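Side-chain contact in antigen 43 (Escherichia coli, PDB 4KH3), which probably drives bacterial clumping and biofilm formation by self-association of its autotransporter passenger domain on the cell surface: residues 404-407 with 408-412. Residues are numbered along the deposited sequence; the frame is centred on the assembly and turned at random.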
loop_
_atom_site.group_PDB
_atom_site.type_symbol
_atom_site.label_atom_id
_atom_site.label_comp_id
_atom_site.label_asym_id
_atom_site.label_seq_id
_atom_site.Cartn_x
_atom_site.Cartn_y
_atom_site.Cartn_z
ATOM N N THR A 404 25.276 -13.687 -24.034
ATOM C CA THR A 404 24.672 -13.532 -22.718
ATOM C C THR A 404 25.668 -12.853 -21.766
ATOM O O THR A 404 26.710 -13.411 -21.434
ATOM C CB THR A 404 24.256 -14.891 -22.145
ATOM O OG1 THR A 404 23.289 -15.497 -23.013
ATOM C CG2 THR A 404 23.656 -14.731 -20.761
ATOM N N THR A 405 25.333 -11.644 -21.336
ATOM C CA THR A 405 26.239 -10.822 -20.553
ATOM C C THR A 405 25.821 -10.720 -19.087
ATOM O O THR A 405 24.664 -10.421 -18.776
ATOM C CB THR A 405 26.328 -9.426 -21.156
ATOM O OG1 THR A 405 26.747 -9.533 -22.524
ATOM C CG2 THR A 405 27.311 -8.567 -20.376
ATOM N N LEU A 406 26.768 -10.988 -18.191
ATOM C CA LEU A 406 26.526 -10.904 -16.754
ATOM C C LEU A 406 27.464 -9.879 -16.130
ATOM O O LEU A 406 28.660 -10.118 -16.032
ATOM C CB LEU A 406 26.744 -12.265 -16.100
ATOM C CG LEU A 406 25.950 -13.446 -16.666
ATOM C CD1 LEU A 406 26.287 -14.710 -15.895
ATOM C CD2 LEU A 406 24.433 -13.192 -16.663
ATOM N N ASN A 407 26.919 -8.734 -15.726
ATOM C CA ASN A 407 27.711 -7.656 -15.143
ATOM C C ASN A 407 27.172 -7.189 -13.788
ATOM O O ASN A 407 26.002 -7.404 -13.466
ATOM C CB ASN A 407 27.745 -6.437 -16.071
ATOM C CG ASN A 407 28.581 -6.655 -17.316
ATOM O OD1 ASN A 407 29.492 -7.479 -17.340
ATOM N ND2 ASN A 407 28.287 -5.885 -18.360
ATOM N N ASN A 408 28.054 -6.570 -13.005
ATOM C CA ASN A 408 27.683 -5.725 -11.871
ATOM C C ASN A 408 26.636 -6.269 -10.910
ATOM O O ASN A 408 25.638 -5.603 -10.648
ATOM C CB ASN A 408 27.192 -4.379 -12.393
ATOM C CG ASN A 408 28.249 -3.649 -13.182
ATOM O OD1 ASN A 408 29.408 -3.594 -12.777
ATOM N ND2 ASN A 408 27.860 -3.085 -14.315
ATOM N N GLY A 409 26.865 -7.463 -10.377
ATOM C CA GLY A 409 25.962 -8.019 -9.390
ATOM C C GLY A 409 24.936 -8.954 -9.995
ATOM O O GLY A 409 24.038 -9.439 -9.304
ATOM N N ALA A 410 25.071 -9.204 -11.292
ATOM C CA ALA A 410 24.168 -10.104 -11.988
ATOM C C ALA A 410 24.129 -11.476 -11.324
ATOM O O ALA A 410 25.142 -11.983 -10.843
ATOM C CB ALA A 410 24.577 -10.228 -13.441
ATOM N N ILE A 411 22.944 -12.062 -11.280
ATOM C CA ILE A 411 22.796 -13.433 -10.820
ATOM C C ILE A 411 22.079 -14.224 -11.906
ATOM O O ILE A 411 21.092 -13.765 -12.476
ATOM C CB ILE A 411 22.005 -13.523 -9.509
ATOM C CG1 ILE A 411 22.764 -12.836 -8.374
ATOM C CG2 ILE A 411 21.724 -14.974 -9.148
ATOM C CD1 ILE A 411 22.051 -12.931 -7.029
ATOM N N LEU A 412 22.611 -15.400 -12.206
ATOM C CA LEU A 412 22.010 -16.315 -13.154
ATOM C C LEU A 412 21.802 -17.613 -12.414
ATOM O O LEU A 412 22.760 -18.311 -12.093
ATOM C CB LEU A 412 22.928 -16.519 -14.355
ATOM C CG LEU A 412 22.604 -17.694 -15.275
ATOM C CD1 LEU A 412 21.170 -17.623 -15.764
ATOM C CD2 LEU A 412 23.567 -17.693 -16.442
#
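Different first torsions bring Leu406 and Leu412 together: in Leu406 CG stands anti to the carbonyl carbon (chi1 -55°), whereas in Leu412 it lies anti to the backbone N (chi1 166°). The two side chains meet at about a right angle, with CD1 of Leu406 resting 4.1 Å from CD2 of Leu412 and equally near its CB. Nearer the turn, the methyl of Ala410 points at the preceding strand and packs against Leu406, CB to CB at 4.0 Å, so Leu406 touches both Ala410 and Leu412, while Ile411 between them points away from the strand. The bend itself is a type I' beta turn from Asn407 to Ala410, closed by Ala410 N bonding to Asn407 O at 3.0 Å; the hydrogen bond is bent (137° at the hydrogen) and the donor sits above the carbonyl plane. Asn408 and Gly409 occupy its two central positions, both with positive phi. The asparagine side chains lead off to neighbouring coils: Asn407 OD1 accepts from Arg427 N, and Asn408 ND2 is hydrogen-bonded to Asn389 OD1, tying the corner to the coils before and after. The turn thus forms one corner of the beta-helix, its apolar side buried in the core. Strand 403-407 runs parallel between strands 382-389 and 423-426, Leu406 touching Val388, Leu424 and Ile426, while strand 410-414 lies between 392-395 and 431-434, where Leu412 meets Leu433.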